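Local coordinates for putative uncharacterized protein (PDB 3NZ3) that probably binds mucin through this cell-surface domain, part of a wall-anchored pneumococcal protein thought to act in adhesion to host mucus, at residues A14-T19 with R49-N54; T21-I26 with S98-I103; I26-K31 with I103-D108; V45-T50 with E64-N69; G68-V73 with Q92-D97. All coordinates share one frame; numbering follows the deposited sequence.

Contact 1: A14-T19 with R49-N54; sequences ATSTET and RTKTEN
The guanidinium of Arg49 takes OE1 of Glu18 at its edge, in the guanidinium plane, while Tyr62 makes a cation-pi contact with the same group. Both donors converge on one oxygen: NE of Arg49 lies 2.9 Å from OE1 of Glu18, and NH2 of Arg49 is equally close to that OE1. The two flat groups are not coplanar but turned 51° against each other, and NE meets OE1 from above the carboxylate plane whereas NH2 comes on its syn side. The two side chains run side by side and point the same way, Arg49 having its CG between the backbone N and the carbonyl carbon (chi1 68°) and an extended chain from there to NE. Farther along this face, OG of Ser16 rests 3.4 Å from CD of Lys51. The other face carries only threonines in this contact, and CG2 of Thr15 meets CG2 of Thr50 at 3.6 Å. Beneath the side chains, Ala14, Ser16 and Glu18 form hydrogen-bonded pairs with Glu53, Lys51 and Arg49, each closed by two backbone bonds. Alternating with the non-hydrogen-bonded pairs Thr15-Thr52 and Thr17-Thr50, they make a regular, twisted antiparallel ladder at one end of the elongated mucin-binding domain.

Contact 2: T21-I26 with S98-I103; sequences TITRII and SSDKEI. With SO4 (sulfate ion), chain C.
Arg24 and Ile103 cross obliquely on the face that carries Arg24, Ile26 and Ile103, with CD1 of Ile103 3.7 Å from CD of Arg24. The arginine chain is bent at chi3 (74°); NE bonds OE1 of Gln43 on the neighbouring strand and NH1 the carbonyl of Glu90 in the two-stranded sheet. Lys101 sets its CB beside CG of Arg24 but then bends away, and its NZ donates to O2 of a sulfate ion at 3.1 Å. Ser99 N gives this ion, probably from the crystallisation liquor, a second hydrogen bond. CG2 of Ile22 faces OD1 of Asp100, and here the acid does the work of a strand backbone: OD1 of Asp100 accepts from N of Thr23 at 2.8 Å, the donor standing 38° out of the carboxylate plane. A water that accepts from Thr23 OG1 donates to this OD1 and to the carbonyl of Thr21. Beyond Asp100 the backbone takes over, Lys101 N bonding Thr23 O, Ile25 N bonding Lys101 O, and Ile103 N bonding Ile25 O at 2.8 Å. Such staggered bonds, Ile25 reaching both Lys101 and Ile103, are the signature of parallel pairing, here between the domain's first and last strands.

Contact 3: I26-K31 with I103-D108; sequences IHYVDK and ITVRYD
Tyr28 and Tyr107 both set CG anti to the carbonyl carbon (chi1 -60° and -64°), and their side chains run side by side, pointing the same way, on the face they share with Val105. CD2 of Tyr28 lies at the edge of the Tyr107 ring, in its plane, 3.9 Å from CE1 of Tyr107. Alongside, CB of Val105 sits 3.6 Å from CD2 of Tyr28. A methyl of Val105, CG2, also meets CG2 of Ile26. The phenol of Tyr107 ends in a hydrogen bond to the carbonyl of Gly76. On the other face, CG2 of Val29 touches CG2 of Thr104 at 3.5 Å, the two side chains crossing at about a right angle, while CG of Arg106 lies alongside the valine. The same threonine methyl stands 3.8 Å above the guanidinium plane of Arg106, over its centre. At the far end a water donates to OD1 of Asp30 and to OD1 of Asp108; OD2 of Asp30 is held by Tyr81. Five backbone bonds join the segments, the last from Lys31 N, just past the strand end, to Tyr107 O at 2.6 Å. Their alternation is that of a parallel ladder that adds strand 101-107 as the edge strand beside 14-30.

Contact 4: V45-T50 with E64-N69; sequences VTLSRT and EWTTGN
Ser48 and Thr66 tie two backbones that run nearly antiparallel, with end-to-end directions 170° apart, yet 64-69 is mostly loop and a side chain completes the pairing. The arrangement is a connection between sheets: strand 39-53 belongs to the four-stranded mixed sheet, whereas 64-69 leads into strand 68-74 of the two-stranded one. Thr66 N donates to Ser48 O at 2.9 Å as in a beta ladder, but the returning bond goes from Ser48 N to OG1 of Thr66, again 2.9 Å. This hydroxyl stands between the backbone N and the carbonyl carbon of its own residue (chi1 51°). A water joins the same OG1 to the carbonyl of Thr46, and another links Thr50 N with Glu64 O. Leu47 turns its CD2 onto the carbonyl oxygen of Thr66 at 3.5 Å, and its CB meets CE3 of Trp65. Val45 packs CG1 against CA of Gly68. The indole of Trp65 has Leu47 C and Ser48 N at its edge, in plane. The guanidinium of Arg49, held by its salt bridge to Glu18, lies 15° from the ring plane, and a CH-pi contact places CD of Arg49 3.7 Å from the centroid of the five-membered ring of Trp65.

Contact 5: G68-V73 with Q92-D97; sequences GNWDEV and QEVTSD
Trp70 and Val94 form the tight part of this contact. CG2 of Val94 stands 3.4 Å above the indole plane, over its centre, and lies 3.5 Å from the centroid of the five-membered ring of Trp70, a CH-pi contact only 10° off the ring normal. The two side chains cross at about a right angle. Ile22 of strand 14-30 packs on Val94 and Arg24 of that strand on Trp70, which puts the pair in the layer between the sheets. Gln92 lies beside the tryptophan, pointing the same way, with its amide turned 65° to the ring and NE2 3.3 Å from CZ3 of Trp70. That amide is fixed by a nearly straight bond from its NE2 to Glu93 O at 3.0 Å, and OE1 has a weak bond from Lys101. The other face, with Asn69 and Glu93, is exposed and looser: ND2 of Asn69 comes within 3.3 Å of Gln92 O at an angle too poor for a hydrogen bond, and CG of Glu93 rests 3.8 Å from Gly68 O. Four backbone bonds hold the strands, two in the pair Gly68-Val94 and two in Trp70-Gln92, with Asn69-Glu93 the non-hydrogen-bonded pair between them. After Val94 the chain leaves the ladder, and Thr95 OG1 accepts from Asp97 N in an ST turn. The whole is a short antiparallel ribbon, its Trp70 and Val94 face laid against the main sheet.

Contacts 1, 2 and 3 follow one another along strand 14-30, and the centres of contacts 1 and 3 lie about 41 Å apart on opposite sides of the chain's centre. That long strand pairs antiparallel with strand 39-53 in contact 1 and parallel with strand 101-107 in contacts 2 and 3, which share Ile26 and Ile103. Contacts 4 and 5 are nested inside the loop that contact 2 closes. Contact 4 shares Arg49 and Thr50 with contact 1, and Gly68 and Asn69 with contact 5, leading from the mixed sheet to the two-stranded one. Contact 5 lies about 9 Å from contact 2, centre to centre. Together they describe an elongated, all-beta mucin-binding domain.

Contact 1: A14-T19 with R49-N54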
# COMPACT_ATOMS: atom_id res chain seq x y z
N ALA A 14 5.04 17.88 27.27
CA ALA A 14 5.13 18.33 25.88
C ALA A 14 4.54 17.29 24.93
O ALA A 14 4.94 16.12 24.94
CB ALA A 14 6.58 18.63 25.51
N THR A 15 3.58 17.74 24.12
CA THR A 15 2.88 16.87 23.18
C THR A 15 3.45 17.06 21.77
O THR A 15 3.69 18.18 21.32
CB THR A 15 1.35 17.14 23.20
OG1 THR A 15 0.81 16.77 24.47
CG2 THR A 15 0.63 16.35 22.12
N SER A 16 3.68 15.94 21.09
CA SER A 16 4.03 15.95 19.67
C SER A 16 3.37 14.74 19.04
O SER A 16 2.75 13.92 19.74
CB SER A 16 5.55 15.92 19.48
OG SER A 16 6.13 14.78 20.09
N THR A 17 3.51 14.63 17.72
CA THR A 17 2.90 13.54 16.97
C THR A 17 3.97 12.82 16.17
O THR A 17 4.82 13.46 15.55
CB THR A 17 1.81 14.09 16.03
OG1 THR A 17 0.93 14.93 16.78
CG2 THR A 17 1.01 12.97 15.38
N GLU A 18 3.94 11.49 16.21
CA GLU A 18 4.77 10.68 15.33
C GLU A 18 3.90 10.15 14.19
O GLU A 18 2.77 9.72 14.42
CB GLU A 18 5.41 9.52 16.09
CG GLU A 18 6.43 8.73 15.26
CD GLU A 18 7.04 7.54 16.01
OE1 GLU A 18 6.74 7.35 17.21
OE2 GLU A 18 7.82 6.79 15.37
N THR A 19 4.43 10.20 12.97
CA THR A 19 3.74 9.62 11.82
C THR A 19 4.67 8.72 11.03
O THR A 19 5.88 8.95 10.99
CB THR A 19 3.17 10.69 10.86
OG1 THR A 19 4.23 11.51 10.39
CG2 THR A 19 2.12 11.55 11.56
N ARG A 49 0.55 8.61 15.94
CA ARG A 49 0.32 8.42 17.37
C ARG A 49 0.83 9.63 18.14
O ARG A 49 1.74 10.33 17.67
CB ARG A 49 0.97 7.12 17.87
CG ARG A 49 2.50 7.14 17.86
CD ARG A 49 3.08 5.93 18.58
NE ARG A 49 4.53 5.87 18.44
CZ ARG A 49 5.31 4.94 18.99
NH1 ARG A 49 4.78 3.98 19.74
NH2 ARG A 49 6.63 4.98 18.81
N THR A 50 0.23 9.89 19.30
CA THR A 50 0.66 11.01 20.13
C THR A 50 1.86 10.60 20.98
O THR A 50 1.97 9.45 21.40
CB THR A 50 -0.50 11.54 21.02
OG1 THR A 50 -1.66 11.72 20.22
CG2 THR A 50 -0.14 12.88 21.64
N LYS A 51 2.78 11.54 21.17
CA LYS A 51 3.95 11.35 22.01
C LYS A 51 3.88 12.41 23.10
O LYS A 51 3.72 13.60 22.81
CB LYS A 51 5.24 11.53 21.21
CG LYS A 51 6.53 11.37 22.02
CD LYS A 51 7.72 12.01 21.30
CE LYS A 51 9.04 11.69 22.00
NZ LYS A 51 10.19 12.11 21.15
N THR A 52 3.96 11.97 24.35
CA THR A 52 3.93 12.87 25.50
C THR A 52 5.22 12.69 26.27
O THR A 52 5.60 11.57 26.61
CB THR A 52 2.71 12.59 26.41
OG1 THR A 52 1.51 12.63 25.62
CG2 THR A 52 2.59 13.63 27.51
N GLU A 53 5.92 13.80 26.52
CA GLU A 53 7.15 13.75 27.29
C GLU A 53 7.09 14.70 28.47
O GLU A 53 6.79 15.89 28.31
CB GLU A 53 8.36 14.08 26.41
CG GLU A 53 9.71 13.95 27.13
CD GLU A 53 10.91 14.35 26.28
OE1 GLU A 53 10.73 14.67 25.09
OE2 GLU A 53 12.04 14.33 26.82
N ASN A 54 7.36 14.17 29.66
CA ASN A 54 7.63 15.00 30.82
C ASN A 54 9.08 15.46 30.69
O ASN A 54 10.00 14.64 30.70
CB ASN A 54 7.39 14.19 32.10
CG ASN A 54 7.48 15.04 33.36
OD1 ASN A 54 8.41 15.83 33.54
ND2 ASN A 54 6.51 14.87 34.25

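Contact 2: T21-I26 with S98-I103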
# COMPACT_ATOMS: atom_id res chain seq x y z
N THR A 21 4.52 6.20 7.16
CA THR A 21 3.77 5.86 5.96
C THR A 21 4.07 4.41 5.56
O THR A 21 5.24 3.99 5.53
CB THR A 21 4.07 6.83 4.80
OG1 THR A 21 3.82 8.17 5.24
CG2 THR A 21 3.19 6.53 3.57
N ILE A 22 3.01 3.66 5.30
CA ILE A 22 3.08 2.28 4.84
C ILE A 22 2.39 2.23 3.48
O ILE A 22 1.25 2.70 3.35
CB ILE A 22 2.42 1.31 5.84
CG1 ILE A 22 3.01 1.52 7.25
CG2 ILE A 22 2.64 -0.14 5.40
CD1 ILE A 22 2.17 0.95 8.36
N THR A 23 3.07 1.68 2.48
CA THR A 23 2.64 1.82 1.09
C THR A 23 2.50 0.47 0.37
O THR A 23 3.35 -0.42 0.51
CB THR A 23 3.61 2.74 0.30
OG1 THR A 23 3.80 3.97 1.02
CG2 THR A 23 3.06 3.07 -1.09
N ARG A 24 1.41 0.33 -0.38
CA ARG A 24 1.27 -0.77 -1.32
C ARG A 24 1.39 -0.27 -2.75
O ARG A 24 0.72 0.69 -3.15
CB ARG A 24 -0.06 -1.51 -1.14
CG ARG A 24 -0.23 -2.68 -2.11
CD ARG A 24 -1.41 -3.57 -1.73
NE ARG A 24 -2.70 -2.95 -2.03
CZ ARG A 24 -3.88 -3.51 -1.79
NH1 ARG A 24 -3.95 -4.72 -1.24
NH2 ARG A 24 -5.00 -2.86 -2.10
N ILE A 25 2.26 -0.92 -3.51
CA ILE A 25 2.38 -0.63 -4.94
C ILE A 25 1.88 -1.82 -5.75
O ILE A 25 2.24 -2.98 -5.49
CB ILE A 25 3.83 -0.28 -5.33
CG1 ILE A 25 4.31 0.94 -4.53
CG2 ILE A 25 3.94 -0.02 -6.84
CD1 ILE A 25 5.81 1.22 -4.62
N ILE A 26 1.05 -1.52 -6.75
CA ILE A 26 0.61 -2.54 -7.68
C ILE A 26 1.26 -2.28 -9.03
O ILE A 26 1.18 -1.16 -9.56
CB ILE A 26 -0.94 -2.58 -7.81
CG1 ILE A 26 -1.58 -2.56 -6.42
CG2 ILE A 26 -1.38 -3.82 -8.61
CD1 ILE A 26 -3.08 -2.28 -6.43
N SER A 98 1.90 -3.37 9.93
CA SER A 98 1.93 -3.70 8.50
C SER A 98 3.27 -3.32 7.86
O SER A 98 3.88 -2.32 8.24
CB SER A 98 0.78 -3.02 7.75
OG SER A 98 -0.48 -3.35 8.31
N SER A 99 3.71 -4.13 6.90
CA SER A 99 4.88 -3.79 6.08
C SER A 99 4.43 -3.30 4.70
O SER A 99 3.29 -3.56 4.30
CB SER A 99 5.82 -4.99 5.95
OG SER A 99 5.47 -5.83 4.85
N ASP A 100 5.31 -2.60 4.00
CA ASP A 100 5.07 -2.21 2.61
C ASP A 100 4.81 -3.46 1.78
O ASP A 100 5.34 -4.53 2.07
CB ASP A 100 6.26 -1.45 2.03
CG ASP A 100 6.49 -0.10 2.68
OD1 ASP A 100 5.54 0.49 3.24
OD2 ASP A 100 7.63 0.39 2.62
N LYS A 101 3.97 -3.32 0.76
CA LYS A 101 3.65 -4.45 -0.12
C LYS A 101 3.79 -4.05 -1.58
O LYS A 101 3.60 -2.89 -1.95
CB LYS A 101 2.23 -4.98 0.14
CG LYS A 101 2.01 -5.62 1.51
CD LYS A 101 2.50 -7.06 1.57
CE LYS A 101 2.14 -7.71 2.90
NZ LYS A 101 0.66 -7.74 3.16
N GLU A 102 4.15 -5.04 -2.40
CA GLU A 102 4.17 -4.90 -3.84
C GLU A 102 3.40 -6.08 -4.42
O GLU A 102 3.60 -7.22 -4.02
CB GLU A 102 5.60 -4.87 -4.38
CG GLU A 102 6.32 -3.55 -4.14
CD GLU A 102 7.76 -3.56 -4.63
OE1 GLU A 102 8.06 -4.24 -5.64
OE2 GLU A 102 8.60 -2.88 -3.99
N ILE A 103 2.48 -5.78 -5.33
CA ILE A 103 1.70 -6.80 -6.01
C ILE A 103 1.90 -6.62 -7.51
O ILE A 103 1.89 -5.50 -8.02
CB ILE A 103 0.20 -6.70 -5.62
CG1 ILE A 103 0.02 -6.99 -4.12
CG2 ILE A 103 -0.67 -7.65 -6.46
CD1 ILE A 103 -1.37 -6.79 -3.59
S SO4 C . 1.44 -8.13 6.82
O1 SO4 C . 2.34 -6.99 6.95
O2 SO4 C . 0.18 -7.68 6.23
O3 SO4 C . 2.06 -9.14 5.96
O4 SO4 C . 1.17 -8.71 8.13
O HOH W 1 5.96 3.57 2.73
O HOH W 2 7.10 1.43 5.44

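Contact 3: I26-K31 with I103-D108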
# COMPACT_ATOMS: atom_id res chain seq x y z
N ILE A 26 1.05 -1.52 -6.75
CA ILE A 26 0.61 -2.54 -7.68
C ILE A 26 1.26 -2.28 -9.03
O ILE A 26 1.18 -1.16 -9.56
CB ILE A 26 -0.94 -2.58 -7.81
CG1 ILE A 26 -1.58 -2.56 -6.42
CG2 ILE A 26 -1.38 -3.82 -8.61
CD1 ILE A 26 -3.08 -2.28 -6.43
N HIS A 27 1.94 -3.30 -9.55
CA HIS A 27 2.54 -3.25 -10.89
C HIS A 27 1.69 -4.06 -11.85
O HIS A 27 1.05 -5.04 -11.45
CB HIS A 27 3.95 -3.83 -10.90
CG HIS A 27 4.89 -3.20 -9.93
ND1 HIS A 27 5.39 -1.93 -10.09
CD2 HIS A 27 5.46 -3.69 -8.80
CE1 HIS A 27 6.21 -1.65 -9.09
NE2 HIS A 27 6.27 -2.70 -8.29
N TYR A 28 1.70 -3.66 -13.12
CA TYR A 28 0.95 -4.34 -14.17
C TYR A 28 1.92 -4.65 -15.31
O TYR A 28 2.42 -3.73 -15.96
CB TYR A 28 -0.19 -3.45 -14.68
CG TYR A 28 -1.18 -3.07 -13.60
CD1 TYR A 28 -1.00 -1.92 -12.83
CD2 TYR A 28 -2.30 -3.86 -13.35
CE1 TYR A 28 -1.91 -1.57 -11.82
CE2 TYR A 28 -3.22 -3.52 -12.36
CZ TYR A 28 -3.01 -2.38 -11.59
OH TYR A 28 -3.92 -2.04 -10.61
N VAL A 29 2.19 -5.94 -15.53
CA VAL A 29 3.21 -6.34 -16.49
C VAL A 29 2.74 -7.39 -17.50
O VAL A 29 1.76 -8.10 -17.28
CB VAL A 29 4.52 -6.84 -15.80
CG1 VAL A 29 5.08 -5.81 -14.81
CG2 VAL A 29 4.31 -8.19 -15.11
N ASP A 30 3.46 -7.47 -18.61
CA ASP A 30 3.30 -8.57 -19.55
C ASP A 30 3.86 -9.83 -18.89
O ASP A 30 5.00 -9.85 -18.42
CB ASP A 30 4.05 -8.25 -20.85
CG ASP A 30 3.82 -9.28 -21.93
OD1 ASP A 30 4.16 -10.46 -21.72
OD2 ASP A 30 3.33 -8.90 -23.01
N LYS A 31 3.04 -10.89 -18.84
CA LYS A 31 3.42 -12.17 -18.21
C LYS A 31 4.77 -12.70 -18.69
O LYS A 31 5.54 -13.26 -17.90
CB LYS A 31 2.33 -13.23 -18.45
CG LYS A 31 2.53 -14.52 -17.63
CD LYS A 31 1.58 -15.61 -18.06
CE LYS A 31 1.84 -16.90 -17.27
NZ LYS A 31 1.00 -18.01 -17.79
N ILE A 103 2.48 -5.78 -5.33
CA ILE A 103 1.70 -6.80 -6.01
C ILE A 103 1.90 -6.62 -7.51
O ILE A 103 1.89 -5.50 -8.02
CB ILE A 103 0.20 -6.70 -5.62
CG1 ILE A 103 0.02 -6.99 -4.12
CG2 ILE A 103 -0.67 -7.65 -6.46
CD1 ILE A 103 -1.37 -6.79 -3.59
N THR A 104 2.11 -7.73 -8.21
CA THR A 104 2.25 -7.70 -9.67
C THR A 104 1.09 -8.43 -10.31
O THR A 104 0.84 -9.61 -10.06
CB THR A 104 3.60 -8.30 -10.12
OG1 THR A 104 4.68 -7.52 -9.58
CG2 THR A 104 3.71 -8.31 -11.64
N VAL A 105 0.34 -7.69 -11.12
CA VAL A 105 -0.74 -8.24 -11.92
C VAL A 105 -0.15 -8.54 -13.30
O VAL A 105 0.51 -7.69 -13.90
CB VAL A 105 -1.92 -7.24 -12.03
CG1 VAL A 105 -3.03 -7.77 -12.93
CG2 VAL A 105 -2.47 -6.90 -10.64
N ARG A 106 -0.38 -9.76 -13.80
CA ARG A 106 0.23 -10.20 -15.06
C ARG A 106 -0.78 -10.43 -16.17
O ARG A 106 -1.79 -11.12 -15.99
CB ARG A 106 1.07 -11.46 -14.83
CG ARG A 106 2.37 -11.19 -14.10
CD ARG A 106 3.13 -12.45 -13.75
NE ARG A 106 4.39 -12.12 -13.09
CZ ARG A 106 4.55 -11.99 -11.77
NH1 ARG A 106 3.53 -12.15 -10.95
NH2 ARG A 106 5.75 -11.68 -11.28
N TYR A 107 -0.49 -9.83 -17.33
CA TYR A 107 -1.30 -9.97 -18.53
C TYR A 107 -0.55 -10.78 -19.57
O TYR A 107 0.64 -10.55 -19.83
CB TYR A 107 -1.64 -8.60 -19.14
CG TYR A 107 -2.49 -7.69 -18.29
CD1 TYR A 107 -1.95 -7.01 -17.20
CD2 TYR A 107 -3.83 -7.46 -18.60
CE1 TYR A 107 -2.73 -6.15 -16.42
CE2 TYR A 107 -4.62 -6.60 -17.83
CZ TYR A 107 -4.05 -5.95 -16.74
OH TYR A 107 -4.82 -5.09 -15.97
N ASP A 108 -1.24 -11.74 -20.17
CA ASP A 108 -0.66 -12.53 -21.24
C ASP A 108 -1.33 -12.13 -22.55
O ASP A 108 -2.55 -11.96 -22.59
CB ASP A 108 -0.85 -14.02 -20.95
CG ASP A 108 0.21 -14.89 -21.60
OD1 ASP A 108 1.21 -14.36 -22.14
OD2 ASP A 108 0.05 -16.13 -21.56
O HOH W 3 2.47 -12.02 -23.11

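Contact 4: V45-T50 with E64-N69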
# COMPACT_ATOMS: atom_id res chain seq x y z
N VAL A 45 -0.41 4.99 3.04
CA VAL A 45 -1.25 5.22 4.21
C VAL A 45 -0.37 5.76 5.33
O VAL A 45 0.64 5.16 5.68
CB VAL A 45 -2.02 3.94 4.62
CG1 VAL A 45 -2.60 4.07 6.03
CG2 VAL A 45 -3.13 3.65 3.59
N THR A 46 -0.76 6.91 5.88
CA THR A 46 0.03 7.59 6.90
C THR A 46 -0.65 7.51 8.26
O THR A 46 -1.68 8.14 8.50
CB THR A 46 0.35 9.05 6.49
OG1 THR A 46 1.11 9.03 5.28
CG2 THR A 46 1.15 9.80 7.57
N LEU A 47 -0.07 6.70 9.14
CA LEU A 47 -0.59 6.49 10.49
C LEU A 47 0.08 7.44 11.46
O LEU A 47 1.16 7.97 11.18
CB LEU A 47 -0.38 5.04 10.93
CG LEU A 47 -0.90 3.97 9.96
CD1 LEU A 47 -0.64 2.60 10.52
CD2 LEU A 47 -2.40 4.15 9.68
N SER A 48 -0.56 7.67 12.61
CA SER A 48 -0.03 8.59 13.60
C SER A 48 -0.28 8.12 15.03
O SER A 48 -1.20 7.35 15.29
CB SER A 48 -0.64 9.99 13.43
OG SER A 48 -1.97 10.02 13.94
N ARG A 49 0.55 8.61 15.94
CA ARG A 49 0.32 8.42 17.37
C ARG A 49 0.83 9.63 18.14
O ARG A 49 1.74 10.33 17.67
CB ARG A 49 0.97 7.12 17.87
CG ARG A 49 2.50 7.14 17.86
CD ARG A 49 3.08 5.93 18.58
NE ARG A 49 4.53 5.87 18.44
CZ ARG A 49 5.31 4.94 18.99
NH1 ARG A 49 4.78 3.98 19.74
NH2 ARG A 49 6.63 4.98 18.81
N THR A 50 0.23 9.89 19.30
CA THR A 50 0.66 11.01 20.13
C THR A 50 1.86 10.60 20.98
O THR A 50 1.97 9.45 21.40
CB THR A 50 -0.50 11.54 21.02
OG1 THR A 50 -1.66 11.72 20.22
CG2 THR A 50 -0.14 12.88 21.64
N GLU A 64 -1.84 5.00 21.16
CA GLU A 64 -2.03 4.00 20.12
C GLU A 64 -1.90 4.64 18.74
O GLU A 64 -2.20 5.83 18.58
CB GLU A 64 -3.40 3.34 20.27
CG GLU A 64 -3.59 2.53 21.54
CD GLU A 64 -2.56 1.42 21.69
OE1 GLU A 64 -2.36 0.66 20.74
OE2 GLU A 64 -1.95 1.33 22.77
N TRP A 65 -1.47 3.86 17.76
CA TRP A 65 -1.44 4.30 16.37
C TRP A 65 -2.83 4.26 15.74
O TRP A 65 -3.66 3.42 16.11
CB TRP A 65 -0.54 3.39 15.53
CG TRP A 65 0.92 3.47 15.78
CD1 TRP A 65 1.67 2.67 16.62
CD2 TRP A 65 1.85 4.36 15.14
NE1 TRP A 65 2.99 3.03 16.55
CE2 TRP A 65 3.13 4.05 15.65
CE3 TRP A 65 1.72 5.39 14.19
CZ2 TRP A 65 4.28 4.75 15.25
CZ3 TRP A 65 2.86 6.08 13.79
CH2 TRP A 65 4.13 5.76 14.32
N THR A 66 -3.07 5.14 14.78
CA THR A 66 -4.28 5.07 13.96
C THR A 66 -4.20 3.86 13.04
O THR A 66 -3.17 3.17 12.99
CB THR A 66 -4.49 6.35 13.12
OG1 THR A 66 -3.29 6.66 12.40
CG2 THR A 66 -4.87 7.53 14.02
N THR A 67 -5.28 3.58 12.32
CA THR A 67 -5.31 2.52 11.33
C THR A 67 -5.78 3.05 9.99
O THR A 67 -6.43 4.10 9.91
CB THR A 67 -6.24 1.37 11.73
OG1 THR A 67 -7.52 1.90 12.06
CG2 THR A 67 -5.67 0.59 12.91
N GLY A 68 -5.47 2.31 8.93
CA GLY A 68 -5.87 2.70 7.59
C GLY A 68 -6.30 1.51 6.76
O GLY A 68 -6.55 0.41 7.27
N ASN A 69 -6.36 1.75 5.45
CA ASN A 69 -6.86 0.76 4.51
C ASN A 69 -6.31 1.07 3.13
O ASN A 69 -6.37 2.22 2.67
CB ASN A 69 -8.39 0.83 4.49
CG ASN A 69 -9.03 -0.34 3.78
OD1 ASN A 69 -9.51 -0.20 2.65
ND2 ASN A 69 -9.07 -1.49 4.44
O HOH W 4 -3.56 8.79 10.71
O HOH W 5 -1.97 8.15 20.08

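Contact 5: G68-V73 with Q92-D97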
# COMPACT_ATOMS: atom_id res chain seq x y z
N GLY A 68 -5.47 2.31 8.93
CA GLY A 68 -5.87 2.70 7.59
C GLY A 68 -6.30 1.51 6.76
O GLY A 68 -6.55 0.41 7.27
N ASN A 69 -6.36 1.75 5.45
CA ASN A 69 -6.86 0.76 4.51
C ASN A 69 -6.31 1.07 3.13
O ASN A 69 -6.37 2.22 2.67
CB ASN A 69 -8.39 0.83 4.49
CG ASN A 69 -9.03 -0.34 3.78
OD1 ASN A 69 -9.51 -0.20 2.65
ND2 ASN A 69 -9.07 -1.49 4.44
N TRP A 70 -5.74 0.05 2.48
CA TRP A 70 -5.44 0.13 1.06
C TRP A 70 -6.70 -0.29 0.31
O TRP A 70 -7.21 -1.38 0.53
CB TRP A 70 -4.28 -0.79 0.67
CG TRP A 70 -2.95 -0.40 1.26
CD1 TRP A 70 -2.46 0.86 1.40
CD2 TRP A 70 -1.93 -1.28 1.74
NE1 TRP A 70 -1.21 0.83 1.96
CE2 TRP A 70 -0.85 -0.48 2.18
CE3 TRP A 70 -1.81 -2.68 1.86
CZ2 TRP A 70 0.32 -1.01 2.72
CZ3 TRP A 70 -0.65 -3.21 2.40
CH2 TRP A 70 0.40 -2.38 2.83
N ASP A 71 -7.20 0.59 -0.56
CA ASP A 71 -8.44 0.34 -1.27
C ASP A 71 -8.29 -0.77 -2.30
O ASP A 71 -7.19 -1.02 -2.82
CB ASP A 71 -8.94 1.60 -1.97
CG ASP A 71 -9.42 2.66 -1.00
OD1 ASP A 71 -9.79 2.32 0.15
OD2 ASP A 71 -9.43 3.84 -1.39
N GLU A 72 -9.41 -1.43 -2.60
CA GLU A 72 -9.49 -2.36 -3.72
C GLU A 72 -9.12 -1.65 -5.02
O GLU A 72 -9.49 -0.49 -5.23
CB GLU A 72 -10.91 -2.96 -3.82
CG GLU A 72 -11.10 -3.84 -5.05
CD GLU A 72 -12.53 -4.31 -5.28
OE1 GLU A 72 -13.48 -3.57 -4.95
OE2 GLU A 72 -12.70 -5.43 -5.82
N VAL A 73 -8.38 -2.35 -5.87
CA VAL A 73 -8.07 -1.84 -7.21
C VAL A 73 -8.40 -2.89 -8.27
O VAL A 73 -7.77 -3.94 -8.33
CB VAL A 73 -6.58 -1.42 -7.34
CG1 VAL A 73 -6.31 -0.84 -8.72
CG2 VAL A 73 -6.20 -0.39 -6.27
N GLN A 92 -7.14 -3.90 1.88
CA GLN A 92 -6.44 -4.50 3.02
C GLN A 92 -6.30 -3.50 4.17
O GLN A 92 -5.90 -2.36 3.95
CB GLN A 92 -5.05 -5.00 2.60
CG GLN A 92 -4.35 -5.87 3.66
CD GLN A 92 -2.84 -5.78 3.60
OE1 GLN A 92 -2.20 -6.32 2.69
NE2 GLN A 92 -2.24 -5.12 4.60
N GLU A 93 -6.61 -3.95 5.38
CA GLU A 93 -6.39 -3.14 6.59
C GLU A 93 -4.90 -2.88 6.78
O GLU A 93 -4.07 -3.77 6.58
CB GLU A 93 -6.96 -3.83 7.84
CG GLU A 93 -7.01 -2.91 9.08
CD GLU A 93 -7.20 -3.65 10.41
OE1 GLU A 93 -6.92 -4.87 10.48
OE2 GLU A 93 -7.63 -3.00 11.38
N VAL A 94 -4.58 -1.65 7.15
CA VAL A 94 -3.21 -1.23 7.41
C VAL A 94 -3.11 -0.81 8.88
O VAL A 94 -3.88 0.04 9.35
CB VAL A 94 -2.77 -0.06 6.46
CG1 VAL A 94 -1.31 0.33 6.71
CG2 VAL A 94 -2.94 -0.45 5.00
N THR A 95 -2.18 -1.42 9.60
CA THR A 95 -1.93 -1.06 11.00
C THR A 95 -0.46 -0.72 11.12
O THR A 95 0.30 -0.90 10.17
CB THR A 95 -2.27 -2.21 11.97
OG1 THR A 95 -1.30 -3.26 11.84
CG2 THR A 95 -3.68 -2.76 11.74
N SER A 96 -0.04 -0.25 12.30
CA SER A 96 1.36 0.11 12.51
C SER A 96 2.32 -1.08 12.37
O SER A 96 3.52 -0.89 12.19
CB SER A 96 1.56 0.79 13.87
OG SER A 96 1.15 -0.07 14.92
N ASP A 97 1.78 -2.29 12.44
CA ASP A 97 2.58 -3.50 12.28
C ASP A 97 2.71 -3.95 10.82
O ASP A 97 3.54 -4.81 10.51
CB ASP A 97 2.01 -4.64 13.14
CG ASP A 97 2.06 -4.32 14.63
OD1 ASP A 97 3.11 -3.84 15.12
OD2 ASP A 97 1.03 -4.54 15.31